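Local coordinates for Fe-regulated protein B (Neisseria meningitidis, PDB 4AIP) that imports iron across the outer membrane of the meningococcus as a TonB-dependent transporter, a beta-barrel closed by an internal plug, at residues 162-167 with 555-560; 365-370 with 443-448; 430-435 with 520-525; 467-470 with 474-477; 623-628 with 720-725. One frame throughout, in Å; residues are numbered along the deposited sequence.

Contact 1 joins plug to wall directly; the others join parts of the barrel and its loops, contacts 2 and 5 beside the plug. Contact 2 spans two strands that flank a third, about 21 Å from contact 1 between centres. Contacts 3 and 4 form one extracellular cluster, with centres about 14 Å apart: the hairpin of contact 4 is nested in the chain loop closed by contact 3, and Lys474 NZ reaches Ile525 O at 3.0 Å. Contact 5 joins two further loops and comes within about 6 Å of contact 1, nearest atoms; contact 2 lies across the chain centre from it, about 37 Å away between centres. None of the five forms the detergent-binding site.

Contact 1. Residues 162-167 with 555-560; sequences ATNGAI and FWQTIK
Thr163 and Asn164, in the turn that leads into strand 165-171 of the plug, face Gln557 and Ile559 on barrel strand 548-563, and the closest pair of CA atoms, those of Thr163 and Ile559, is 8.1 Å apart. The two chains therefore do not pair as strands. This is the plug-to-wall interface of a TonB-dependent transporter, in which the globular plug sits inside the barrel and is held by side chains reaching in from the wall. Alternate residues of 555-560 point inward, and Gln557 and Ile559 are the two that reach the plug turn. Gln557 leaves its strand with CG anti to the backbone N (chi1 176°) and then bends at chi2, which swings the amide toward the turn. Beside it, Ile559 extends its CD1 methyl to the amide of Asn164, 4.1 Å from CG of that residue. The Asn164 and Gln557 amides come close, turned 61° against each other; the nitrogen and oxygen of Asn164 are probably exchanged in the model, so which of them faces Gln557 is doubtful. Around the pair the wall continues with Ala534 and Asn536 of strand 532-544 and Asn586 of strand 575-597, all touching Gln557, while Ala534 also meets Thr163. All four touching residues are buried, and the carbonyl of Thr163 receives its bond from the wall side chain of Gln557. That bond, from Gln557 NE2 to Thr163 O, is 2.9 Å long, with the oxygen almost in the amide plane of Gln557 but NE2 standing above the carbonyl plane of Thr163.

Contact 2. Residues 365-370 with 443-448; sequences NFNFDS and GVYIEA. Unlike the reference sequence in segment 443-448: Ile446 (reference Val).
Tyr445 points its phenol hydroxyl at the side-chain amide of Asn367, and the two overlap in the model: Tyr445 OH and Asn367 OD1 are modelled 2.0 Å apart, too short for a hydrogen bond and a clash, so the exact placing is doubtful. As built, Asn367 OD1 arrives at the edge of the tyrosine ring, near its plane and at the hydroxyl end, and the side chains cross at about a right angle with amide and ring planes 36° apart. The chi1 of Tyr445, 72°, sets its ring between the backbone N and the carbonyl carbon, from where it spans the gap to the other strand. Asn367 answers with CG anti to its backbone N (chi1 -155°).

Strands 355-371 and 438-452 are not neighbours in the barrel; both pair with strand 376-390, which runs between them, and the CA atoms of Asn367 and Tyr445 stay 9.2 Å apart. The tyrosine thus bridges over an intervening strand. It does so on the face turned to the plug: Tyr445 touches Ser157 there, and Glu447, two residues on, hydrogen-bonds Ser157 N. Phe366 and Phe368 have their side chains on the other face.

A hydroxyl meeting an amide would suit a polar inner wall, and the two groups are chemically able to pair, but the model, with its clash, does not establish a bond.

Contact 3. Residues 430-435 with 520-525; sequences HAYKLS and RGIISI
Two extracellular loops of the beta-barrel meet where Tyr432 and Leu434 close on Ile522. Segment 430-435 follows helix 420-431 in the long connection between strands 376-390 and 438-452; segment 520-525 belongs to the connection between strands 495-506 and 532-544, and its short strand 522-525 lies parallel to strand 575-597, Ile522 making backbone hydrogen bonds to Arg576 of that strand and to Ala574 just before it. The backbones stay well apart, the CA atoms of Tyr432 and Ile522 being separated by 8.4 Å, and side chains fill the gap.

Ile522 is the residue on which both loop side chains converge. Its CG1 branch lies beside the backbone N, anti to the carbonyl carbon (chi1 -78°), and carries CD1 over one face of the Tyr432 ring. The methyl carbon stands 3.5 Å above the ring plane, displaced toward the rim; from Ile522 CD1 to the ring centroid of Tyr432 the distance is 3.9 Å, in a direction 26° off the ring normal, a CH-pi contact. The methylene joins in, with Ile522 CG1 at 3.6 Å from Tyr432 CD2. Leu434 directs its CD2 methyl at the same Ile522 CD1, so that one isoleucine tip is met by both loop residues, although this second approach is modelled too short to be measured reliably. Behind it, Leu434 packs on Phe394 and His471, whereas the tyrosine leans on Asp472.

With carbon meeting carbon throughout, the two segments are held to each other by dispersion and the CH-pi contact, and a polar link lies beside them in the hydrogen bond between Asp472 OD2 and Ser524 OG.

Contact 4. Residues 467-470 with 474-477; sequences KVKT and KTVS
Val468 and Val476 face each other as an antiparallel hydrogen-bonded pair and exchange both backbone bonds: Val468 N to Val476 O at 2.9 Å and Val476 N to Val468 O at 3.0 Å. A third bond, Thr470 N to Lys474 O at 3.0 Å, closes the ladder toward the turn. The alternating non-hydrogen-bonded pairs are Lys467 with Ser477 and Lys469 with Thr475.

Weaker CA-H...O contacts use the same oxygens. Lys469 CA comes to 3.2 Å from Lys474 O, and Thr475 CA to 3.3 Å from Val468 O, so each of these carbonyls receives an N-H and a C-H.

The arrangement is a beta hairpin, strands 455-469 and 475-490 of the barrel, whose short axes here run 164° to each other, and the turn joining them lies on the extracellular side. Asp472 in that turn ties its ends together, OD1 accepting from Thr470 OG1 and from Lys474 N.

Side chains sort onto two faces. Val468 and Val476 share one, buried against Ile525 of strand 522-525. On the other, Thr475 OG1 sits between two lysines, 3.4 Å from Lys467 CE and 3.6 Å from Lys469 CB; Lys467 gets there with CG anti to the backbone N (chi1 -169°) and lays its aliphatic chain past Ser477 CB.

The ammonium groups of Lys469 and Lys474 lead away from the opposite segment. Lys469 NZ hydrogen-bonds Asn436 O and makes a weak bond to Thr470 O, whereas Lys474 NZ forms a salt bridge with Asp527 and a hydrogen bond to Ile525 O.

Contact 5. Residues 623-628 with 720-725; sequences SANPEF and SQRWTN
One face of the Arg722 guanidinium is approached by Pro626, whose CD stands 4.2 Å above the plane and out toward its rim. The amide of Asn625 comes in obliquely: Asn625 OD1 is 3.7 Å from Arg722 NH1, and the two flat groups stand 79° apart although their side chains run alongside one another, pointing the same way. The charge is met by Glu284, which forms a salt bridge through Arg722 NH2, while Asn625 OD1 also receives a weak bond from Ser623 OG. Arg722 is extended from CG to NE, which carries its guanidinium past the proline and toward Asn625.

Lower down, the proline ring does most of the packing. Pro626 CD lies 3.9 Å from Arg722 CG, and Pro626 CB rests 3.7 Å from Gln721 CA. Gln721 leaves its CA pointing away from the proline, and its OE1 bonds to Gly99 N; neighbouring Ser720 binds Asp96 and Thr108, all three belonging to the plug.

The pairing thus joins two long loops, those after strands 600-615 and 702-709, which fold over the plug as extracellular loops do in TonB-dependent transporters.

Contact 1. Residues 162-167 with 555-560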
# COMPACT_ATOMS: atom_id res chain seq x y z
N ALA B 162 -17.35 -19.38 28.85
CA ALA B 162 -16.16 -19.76 29.55
C ALA B 162 -16.06 -21.20 30.05
O ALA B 162 -15.82 -21.43 31.25
CB ALA B 162 -15.88 -18.80 30.72
N THR B 163 -16.16 -22.17 29.14
CA THR B 163 -16.16 -23.55 29.53
C THR B 163 -14.74 -24.04 29.68
O THR B 163 -14.40 -24.74 30.66
CB THR B 163 -16.91 -24.48 28.54
OG1 THR B 163 -16.31 -24.40 27.27
CG2 THR B 163 -18.42 -24.17 28.45
N ASN B 164 -13.90 -23.69 28.72
CA ASN B 164 -12.56 -24.24 28.75
C ASN B 164 -11.42 -23.20 28.94
O ASN B 164 -10.25 -23.61 29.02
CB ASN B 164 -12.34 -25.10 27.50
CG ASN B 164 -12.69 -26.54 27.73
OD1 ASN B 164 -13.34 -27.22 26.90
ND2 ASN B 164 -12.26 -27.05 28.90
N GLY B 165 -11.76 -21.89 29.01
CA GLY B 165 -10.75 -20.88 29.35
C GLY B 165 -10.37 -20.00 28.16
O GLY B 165 -10.96 -20.13 27.05
N ALA B 166 -9.40 -19.10 28.37
CA ALA B 166 -9.15 -18.05 27.40
C ALA B 166 -7.76 -17.44 27.50
O ALA B 166 -7.19 -17.32 28.60
CB ALA B 166 -10.16 -16.99 27.58
N ILE B 167 -7.19 -17.10 26.35
CA ILE B 167 -6.09 -16.12 26.36
C ILE B 167 -6.75 -14.73 26.36
O ILE B 167 -7.69 -14.48 25.58
CB ILE B 167 -5.09 -16.28 25.19
CG1 ILE B 167 -4.26 -17.52 25.39
CG2 ILE B 167 -4.09 -15.12 25.17
CD1 ILE B 167 -4.87 -18.69 24.88
N PHE B 555 -7.02 -30.53 37.99
CA PHE B 555 -8.35 -30.16 37.49
C PHE B 555 -9.01 -31.37 36.95
O PHE B 555 -8.33 -32.29 36.45
CB PHE B 555 -8.30 -29.05 36.37
CG PHE B 555 -7.61 -29.51 35.07
CD1 PHE B 555 -8.33 -30.17 34.10
CD2 PHE B 555 -6.26 -29.32 34.86
CE1 PHE B 555 -7.74 -30.61 32.94
CE2 PHE B 555 -5.66 -29.78 33.71
CZ PHE B 555 -6.41 -30.41 32.75
N TRP B 556 -10.35 -31.35 37.07
CA TRP B 556 -11.26 -32.32 36.44
C TRP B 556 -12.36 -31.58 35.70
O TRP B 556 -12.98 -30.66 36.27
CB TRP B 556 -11.92 -33.22 37.49
CG TRP B 556 -10.96 -34.00 38.37
CD1 TRP B 556 -10.59 -35.32 38.23
CD2 TRP B 556 -10.26 -33.50 39.55
NE1 TRP B 556 -9.68 -35.65 39.23
CE2 TRP B 556 -9.48 -34.57 40.06
CE3 TRP B 556 -10.27 -32.26 40.24
CZ2 TRP B 556 -8.70 -34.46 41.23
CZ3 TRP B 556 -9.47 -32.12 41.41
CH2 TRP B 556 -8.68 -33.25 41.88
N GLN B 557 -12.58 -31.99 34.44
CA GLN B 557 -13.58 -31.35 33.59
C GLN B 557 -14.54 -32.40 32.99
O GLN B 557 -14.10 -33.42 32.43
CB GLN B 557 -12.89 -30.58 32.46
CG GLN B 557 -13.85 -29.95 31.42
CD GLN B 557 -14.29 -28.52 31.81
OE1 GLN B 557 -14.91 -28.29 32.86
NE2 GLN B 557 -13.93 -27.55 30.98
N THR B 558 -15.85 -32.15 33.10
CA THR B 558 -16.82 -32.89 32.30
C THR B 558 -17.63 -31.88 31.52
O THR B 558 -18.05 -30.87 32.07
CB THR B 558 -17.80 -33.77 33.20
OG1 THR B 558 -17.03 -34.75 33.91
CG2 THR B 558 -18.86 -34.53 32.39
N ILE B 559 -17.90 -32.17 30.24
CA ILE B 559 -18.72 -31.28 29.45
C ILE B 559 -19.74 -32.10 28.71
O ILE B 559 -19.38 -32.97 27.91
CB ILE B 559 -17.93 -30.48 28.42
CG1 ILE B 559 -16.72 -29.78 29.05
CG2 ILE B 559 -18.85 -29.41 27.73
CD1 ILE B 559 -16.00 -28.87 28.06
N LYS B 560 -21.02 -31.78 28.96
CA LYS B 560 -22.14 -32.54 28.42
C LYS B 560 -22.62 -31.86 27.17
O LYS B 560 -22.43 -30.63 27.02
CB LYS B 560 -23.27 -32.57 29.45
CG LYS B 560 -22.86 -33.28 30.78
CD LYS B 560 -24.06 -33.86 31.62
CE LYS B 560 -23.53 -34.85 32.61
NZ LYS B 560 -24.61 -35.64 33.21

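Contact 2. Residues 365-370 with 443-448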
# COMPACT_ATOMS: atom_id res chain seq x y z
N ASN B 365 -20.63 -5.35 27.18
CA ASN B 365 -20.59 -5.94 28.51
C ASN B 365 -20.72 -4.88 29.56
O ASN B 365 -20.13 -3.84 29.44
CB ASN B 365 -19.24 -6.59 28.70
CG ASN B 365 -19.01 -7.67 27.71
OD1 ASN B 365 -19.65 -8.72 27.77
ND2 ASN B 365 -18.11 -7.43 26.76
N PHE B 366 -21.50 -5.14 30.60
CA PHE B 366 -21.50 -4.24 31.72
C PHE B 366 -21.20 -4.96 33.00
O PHE B 366 -21.76 -6.00 33.29
CB PHE B 366 -22.90 -3.67 31.88
CG PHE B 366 -23.20 -2.58 30.93
CD1 PHE B 366 -23.56 -2.85 29.61
CD2 PHE B 366 -23.11 -1.27 31.37
CE1 PHE B 366 -23.85 -1.77 28.72
CE2 PHE B 366 -23.37 -0.19 30.51
CZ PHE B 366 -23.75 -0.43 29.18
N ASN B 367 -20.45 -4.31 33.86
CA ASN B 367 -19.96 -5.00 35.00
C ASN B 367 -19.88 -4.05 36.15
O ASN B 367 -19.23 -3.02 36.01
CB ASN B 367 -18.54 -5.38 34.65
CG ASN B 367 -18.12 -6.50 35.40
OD1 ASN B 367 -18.48 -7.61 35.03
ND2 ASN B 367 -17.42 -6.28 36.53
N PHE B 368 -20.49 -4.39 37.28
CA PHE B 368 -20.57 -3.51 38.42
C PHE B 368 -20.05 -4.22 39.58
O PHE B 368 -20.36 -5.38 39.79
CB PHE B 368 -22.05 -3.13 38.76
CG PHE B 368 -22.88 -2.61 37.58
CD1 PHE B 368 -23.35 -3.49 36.60
CD2 PHE B 368 -23.22 -1.25 37.47
CE1 PHE B 368 -24.12 -3.05 35.55
CE2 PHE B 368 -23.98 -0.80 36.38
CZ PHE B 368 -24.44 -1.71 35.44
N ASP B 369 -19.32 -3.51 40.40
CA ASP B 369 -18.86 -4.03 41.68
C ASP B 369 -19.50 -3.17 42.79
O ASP B 369 -19.34 -1.97 42.84
CB ASP B 369 -17.32 -3.96 41.80
CG ASP B 369 -16.57 -4.92 40.81
OD1 ASP B 369 -17.22 -5.73 40.10
OD2 ASP B 369 -15.32 -4.84 40.74
N SER B 370 -20.20 -3.81 43.70
CA SER B 370 -20.80 -3.15 44.83
C SER B 370 -20.31 -3.75 46.08
O SER B 370 -20.36 -4.97 46.30
CB SER B 370 -22.31 -3.34 44.85
OG SER B 370 -22.93 -2.10 44.79
N GLY B 443 -26.16 -12.99 28.77
CA GLY B 443 -26.07 -13.57 30.10
C GLY B 443 -26.08 -12.49 31.15
O GLY B 443 -25.60 -11.39 30.87
N VAL B 444 -26.66 -12.81 32.32
CA VAL B 444 -26.78 -11.93 33.47
C VAL B 444 -26.03 -12.72 34.51
O VAL B 444 -26.02 -13.94 34.47
CB VAL B 444 -28.29 -11.74 33.88
N TYR B 445 -25.36 -12.06 35.45
CA TYR B 445 -24.60 -12.86 36.42
C TYR B 445 -24.48 -12.07 37.70
O TYR B 445 -24.64 -10.86 37.67
CB TYR B 445 -23.20 -13.24 35.87
CG TYR B 445 -22.27 -12.05 35.82
CD1 TYR B 445 -21.60 -11.63 36.99
CD2 TYR B 445 -22.07 -11.32 34.63
CE1 TYR B 445 -20.79 -10.56 37.00
CE2 TYR B 445 -21.22 -10.22 34.62
CZ TYR B 445 -20.60 -9.87 35.83
OH TYR B 445 -19.79 -8.81 35.93
N ILE B 446 -24.23 -12.78 38.79
CA ILE B 446 -23.92 -12.21 40.09
C ILE B 446 -22.90 -13.09 40.79
O ILE B 446 -22.94 -14.31 40.73
CB ILE B 446 -25.06 -12.36 41.08
CG1 ILE B 446 -26.20 -13.17 40.51
CG2 ILE B 446 -25.43 -11.06 41.72
CD1 ILE B 446 -26.77 -14.04 41.54
N GLU B 447 -22.06 -12.45 41.56
CA GLU B 447 -21.03 -13.12 42.25
C GLU B 447 -20.78 -12.45 43.57
O GLU B 447 -20.60 -11.23 43.63
CB GLU B 447 -19.75 -12.98 41.46
CG GLU B 447 -19.25 -14.26 41.00
CD GLU B 447 -17.84 -14.17 40.53
OE1 GLU B 447 -17.04 -13.30 41.00
OE2 GLU B 447 -17.56 -14.99 39.65
N ALA B 448 -20.74 -13.24 44.63
CA ALA B 448 -20.38 -12.67 45.90
C ALA B 448 -19.01 -13.17 46.30
O ALA B 448 -18.73 -14.37 46.20
CB ALA B 448 -21.39 -13.02 46.95

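Contact 3. Residues 430-435 with 520-525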
# COMPACT_ATOMS: atom_id res chain seq x y z
N HIS B 430 -32.24 -26.21 -3.87
CA HIS B 430 -32.63 -25.09 -4.75
C HIS B 430 -33.83 -24.29 -4.27
O HIS B 430 -33.92 -23.09 -4.55
CB HIS B 430 -32.84 -25.57 -6.18
CG HIS B 430 -31.64 -26.26 -6.74
ND1 HIS B 430 -31.74 -27.28 -7.66
CD2 HIS B 430 -30.32 -26.11 -6.47
CE1 HIS B 430 -30.52 -27.71 -7.96
NE2 HIS B 430 -29.64 -27.02 -7.24
N ALA B 431 -34.71 -24.96 -3.53
CA ALA B 431 -35.95 -24.41 -3.02
C ALA B 431 -35.75 -23.51 -1.81
O ALA B 431 -36.64 -22.75 -1.44
CB ALA B 431 -36.88 -25.56 -2.64
N TYR B 432 -34.58 -23.59 -1.17
CA TYR B 432 -34.31 -22.74 -0.02
C TYR B 432 -33.89 -21.40 -0.48
O TYR B 432 -33.18 -21.22 -1.52
CB TYR B 432 -33.19 -23.26 0.82
CG TYR B 432 -33.65 -24.19 1.86
CD1 TYR B 432 -34.25 -23.70 3.03
CD2 TYR B 432 -33.54 -25.58 1.70
CE1 TYR B 432 -34.69 -24.57 4.03
CE2 TYR B 432 -33.99 -26.45 2.68
CZ TYR B 432 -34.55 -25.94 3.85
OH TYR B 432 -34.99 -26.80 4.85
N LYS B 433 -34.32 -20.44 0.30
CA LYS B 433 -33.83 -19.10 0.16
C LYS B 433 -33.11 -18.78 1.44
O LYS B 433 -33.71 -18.72 2.55
CB LYS B 433 -34.99 -18.13 -0.03
CG LYS B 433 -36.06 -18.65 -1.01
CD LYS B 433 -37.49 -18.46 -0.44
CE LYS B 433 -37.94 -16.98 -0.68
NZ LYS B 433 -39.28 -16.72 -0.03
N LEU B 434 -31.81 -18.58 1.31
CA LEU B 434 -30.99 -18.53 2.48
C LEU B 434 -30.74 -17.12 2.94
O LEU B 434 -30.71 -16.21 2.13
CB LEU B 434 -29.68 -19.26 2.23
CG LEU B 434 -29.80 -20.71 1.77
CD1 LEU B 434 -28.42 -21.25 1.43
CD2 LEU B 434 -30.41 -21.57 2.87
N SER B 435 -30.53 -16.97 4.24
CA SER B 435 -30.21 -15.70 4.89
C SER B 435 -28.92 -15.87 5.67
O SER B 435 -28.50 -17.00 5.97
CB SER B 435 -31.33 -15.31 5.86
OG SER B 435 -32.27 -16.35 5.97
N ARG B 520 -22.82 -26.69 -0.86
CA ARG B 520 -22.68 -28.11 -0.56
C ARG B 520 -23.84 -28.66 0.20
O ARG B 520 -23.79 -29.80 0.71
CB ARG B 520 -21.41 -28.37 0.23
CG ARG B 520 -20.22 -28.27 -0.67
CD ARG B 520 -19.07 -28.82 0.06
NE ARG B 520 -17.86 -28.35 -0.65
CZ ARG B 520 -16.68 -28.99 -0.55
NH1 ARG B 520 -16.58 -30.11 0.22
NH2 ARG B 520 -15.59 -28.52 -1.17
N GLY B 521 -24.89 -27.84 0.30
CA GLY B 521 -26.06 -28.26 0.98
C GLY B 521 -26.33 -27.40 2.16
O GLY B 521 -25.55 -26.49 2.50
N ILE B 522 -27.45 -27.70 2.79
CA ILE B 522 -28.04 -26.87 3.77
C ILE B 522 -27.56 -27.27 5.13
O ILE B 522 -27.41 -28.46 5.42
CB ILE B 522 -29.56 -27.01 3.69
CG1 ILE B 522 -30.10 -26.21 2.50
CG2 ILE B 522 -30.25 -26.45 4.94
CD1 ILE B 522 -30.26 -24.75 2.87
N ILE B 523 -27.31 -26.29 5.99
CA ILE B 523 -26.79 -26.59 7.30
C ILE B 523 -27.69 -25.95 8.32
O ILE B 523 -27.80 -24.74 8.37
CB ILE B 523 -25.30 -26.13 7.48
CG1 ILE B 523 -24.36 -26.92 6.56
CG2 ILE B 523 -24.88 -26.21 8.98
CD1 ILE B 523 -24.09 -28.37 7.03
N SER B 524 -28.34 -26.78 9.11
CA SER B 524 -29.37 -26.31 10.01
C SER B 524 -29.05 -26.73 11.45
O SER B 524 -27.90 -27.06 11.77
CB SER B 524 -30.73 -26.81 9.53
OG SER B 524 -31.76 -26.39 10.40
N ILE B 525 -30.07 -26.68 12.30
CA ILE B 525 -29.94 -27.01 13.71
C ILE B 525 -31.17 -27.81 14.16
O ILE B 525 -32.30 -27.46 13.83
CB ILE B 525 -29.69 -25.70 14.56
CG1 ILE B 525 -29.39 -26.03 16.02
CG2 ILE B 525 -30.81 -24.66 14.38
CD1 ILE B 525 -28.93 -24.84 16.83

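Contact 4. Residues 467-470 with 474-477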
# COMPACT_ATOMS: atom_id res chain seq x y z
N LYS B 467 -29.42 -17.76 21.09
CA LYS B 467 -30.34 -18.05 20.05
C LYS B 467 -29.63 -18.18 18.73
O LYS B 467 -28.82 -17.28 18.36
CB LYS B 467 -31.33 -16.94 20.00
CG LYS B 467 -32.38 -17.31 19.17
CD LYS B 467 -33.18 -16.11 18.97
CE LYS B 467 -33.96 -16.37 17.75
NZ LYS B 467 -33.93 -15.03 17.14
N VAL B 468 -29.90 -19.28 18.03
CA VAL B 468 -29.16 -19.60 16.80
C VAL B 468 -30.13 -19.55 15.65
O VAL B 468 -31.12 -20.26 15.67
CB VAL B 468 -28.45 -20.99 16.82
CG1 VAL B 468 -27.81 -21.26 15.50
CG2 VAL B 468 -27.41 -21.00 17.85
N LYS B 469 -29.84 -18.69 14.68
CA LYS B 469 -30.60 -18.66 13.48
C LYS B 469 -29.64 -19.10 12.37
O LYS B 469 -28.72 -18.36 11.97
CB LYS B 469 -31.18 -17.27 13.26
CG LYS B 469 -32.04 -17.18 11.99
CD LYS B 469 -32.26 -15.71 11.59
CE LYS B 469 -32.05 -15.51 10.04
NZ LYS B 469 -30.82 -16.23 9.37
N THR B 470 -29.83 -20.34 11.89
CA THR B 470 -29.00 -20.85 10.82
C THR B 470 -29.38 -20.28 9.44
O THR B 470 -30.27 -19.44 9.32
CB THR B 470 -28.96 -22.38 10.83
OG1 THR B 470 -30.29 -22.90 10.96
CG2 THR B 470 -28.09 -22.91 11.96
N LYS B 474 -33.96 -21.10 10.17
CA LYS B 474 -34.42 -21.83 11.34
C LYS B 474 -33.81 -21.29 12.61
O LYS B 474 -32.61 -21.05 12.68
CB LYS B 474 -34.17 -23.30 11.22
CG LYS B 474 -34.61 -24.02 12.49
CD LYS B 474 -35.06 -25.45 12.23
CE LYS B 474 -35.33 -26.11 13.54
NZ LYS B 474 -35.23 -27.58 13.35
N THR B 475 -34.65 -21.12 13.62
CA THR B 475 -34.28 -20.54 14.89
C THR B 475 -34.45 -21.53 16.06
O THR B 475 -35.51 -22.13 16.22
CB THR B 475 -35.10 -19.28 15.07
OG1 THR B 475 -34.26 -18.15 14.85
CG2 THR B 475 -35.69 -19.18 16.48
N VAL B 476 -33.42 -21.72 16.87
CA VAL B 476 -33.45 -22.63 18.01
C VAL B 476 -32.76 -21.94 19.17
O VAL B 476 -31.68 -21.38 18.99
CB VAL B 476 -32.73 -23.94 17.71
CG1 VAL B 476 -32.43 -24.72 18.98
CG2 VAL B 476 -33.54 -24.80 16.80
N SER B 477 -33.40 -21.91 20.34
CA SER B 477 -32.72 -21.34 21.50
C SER B 477 -32.78 -22.27 22.66
O SER B 477 -33.43 -23.32 22.56
CB SER B 477 -33.16 -19.93 21.89
OG SER B 477 -34.43 -19.65 21.56

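Contact 5. Residues 623-628 with 720-725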
# COMPACT_ATOMS: atom_id res chain seq x y z
N SER B 623 -15.37 -35.05 16.52
CA SER B 623 -14.28 -34.76 15.61
C SER B 623 -12.93 -34.58 16.29
O SER B 623 -12.80 -34.08 17.41
CB SER B 623 -14.61 -33.51 14.80
OG SER B 623 -14.33 -33.75 13.43
N ALA B 624 -11.91 -35.05 15.58
CA ALA B 624 -10.51 -34.89 16.01
C ALA B 624 -9.85 -33.69 15.30
O ALA B 624 -8.65 -33.45 15.49
CB ALA B 624 -9.69 -36.19 15.78
N ASN B 625 -10.64 -32.94 14.52
CA ASN B 625 -10.18 -31.65 14.02
C ASN B 625 -9.47 -30.93 15.20
O ASN B 625 -10.02 -30.81 16.30
CB ASN B 625 -11.32 -30.80 13.43
CG ASN B 625 -11.91 -31.39 12.12
OD1 ASN B 625 -11.63 -32.54 11.77
ND2 ASN B 625 -12.74 -30.60 11.41
N PRO B 626 -8.21 -30.47 14.97
CA PRO B 626 -7.39 -29.87 15.99
C PRO B 626 -8.07 -28.68 16.68
O PRO B 626 -7.75 -28.36 17.82
CB PRO B 626 -6.13 -29.45 15.22
CG PRO B 626 -6.51 -29.55 13.76
CD PRO B 626 -7.52 -30.56 13.67
N GLU B 627 -9.00 -28.04 16.01
CA GLU B 627 -9.91 -27.06 16.60
C GLU B 627 -10.52 -27.53 17.99
O GLU B 627 -10.70 -26.75 18.94
CB GLU B 627 -10.95 -26.85 15.52
CG GLU B 627 -12.19 -26.15 15.87
CD GLU B 627 -13.34 -26.50 14.94
OE1 GLU B 627 -13.22 -27.39 14.07
OE2 GLU B 627 -14.40 -25.88 15.10
N PHE B 628 -10.81 -28.83 18.08
CA PHE B 628 -11.44 -29.37 19.27
C PHE B 628 -10.36 -29.61 20.34
O PHE B 628 -10.54 -29.20 21.50
CB PHE B 628 -12.27 -30.63 18.95
CG PHE B 628 -13.45 -30.34 18.04
CD1 PHE B 628 -14.58 -29.67 18.54
CD2 PHE B 628 -13.40 -30.68 16.70
CE1 PHE B 628 -15.68 -29.33 17.70
CE2 PHE B 628 -14.49 -30.35 15.84
CZ PHE B 628 -15.64 -29.67 16.35
N SER B 720 -0.29 -29.65 18.66
CA SER B 720 -1.67 -29.18 18.42
C SER B 720 -1.93 -28.96 16.98
O SER B 720 -1.91 -27.86 16.50
CB SER B 720 -1.94 -27.90 19.19
OG SER B 720 -1.38 -27.99 20.47
N GLN B 721 -2.20 -30.02 16.26
CA GLN B 721 -2.49 -29.91 14.83
C GLN B 721 -2.75 -31.35 14.51
O GLN B 721 -2.63 -32.17 15.41
CB GLN B 721 -1.27 -29.37 14.05
CG GLN B 721 -0.09 -30.33 13.96
CD GLN B 721 1.21 -29.67 13.75
OE1 GLN B 721 1.55 -28.73 14.44
NE2 GLN B 721 1.98 -30.17 12.80
N ARG B 722 -3.08 -31.70 13.27
CA ARG B 722 -3.21 -33.11 12.98
C ARG B 722 -1.85 -33.77 13.04
O ARG B 722 -0.81 -33.10 12.96
CB ARG B 722 -3.83 -33.33 11.63
CG ARG B 722 -4.99 -32.41 11.32
CD ARG B 722 -5.54 -32.88 10.01
NE ARG B 722 -6.59 -32.03 9.49
CZ ARG B 722 -7.89 -32.24 9.69
NH1 ARG B 722 -8.30 -33.26 10.42
NH2 ARG B 722 -8.77 -31.43 9.16
N TRP B 723 -1.87 -35.09 13.13
CA TRP B 723 -0.72 -35.90 13.49
C TRP B 723 0.05 -36.46 12.31
O TRP B 723 1.16 -37.01 12.48
CB TRP B 723 -1.24 -37.06 14.33
CG TRP B 723 -1.76 -38.18 13.49
CD1 TRP B 723 -2.94 -38.21 12.73
CD2 TRP B 723 -1.14 -39.44 13.34
NE1 TRP B 723 -3.07 -39.45 12.14
CE2 TRP B 723 -1.99 -40.22 12.48
CE3 TRP B 723 0.03 -40.02 13.87
CZ2 TRP B 723 -1.66 -41.54 12.11
CZ3 TRP B 723 0.35 -41.31 13.53
CH2 TRP B 723 -0.49 -42.08 12.65
N THR B 724 -0.55 -36.34 11.12
CA THR B 724 0.06 -36.76 9.86
C THR B 724 1.12 -35.69 9.63
O THR B 724 1.24 -34.80 10.45
CB THR B 724 -1.02 -36.82 8.77
OG1 THR B 724 -1.88 -35.67 8.90
CG2 THR B 724 -1.85 -38.12 8.92
N ASN B 725 1.99 -35.71 8.64
CA ASN B 725 3.10 -34.75 8.88
C ASN B 725 2.94 -33.34 8.29
O ASN B 725 3.54 -33.01 7.28
CB ASN B 725 4.50 -35.34 8.67
CG ASN B 725 4.93 -36.29 9.81
OD1 ASN B 725 5.40 -37.39 9.55
ND2 ASN B 725 4.80 -35.86 11.07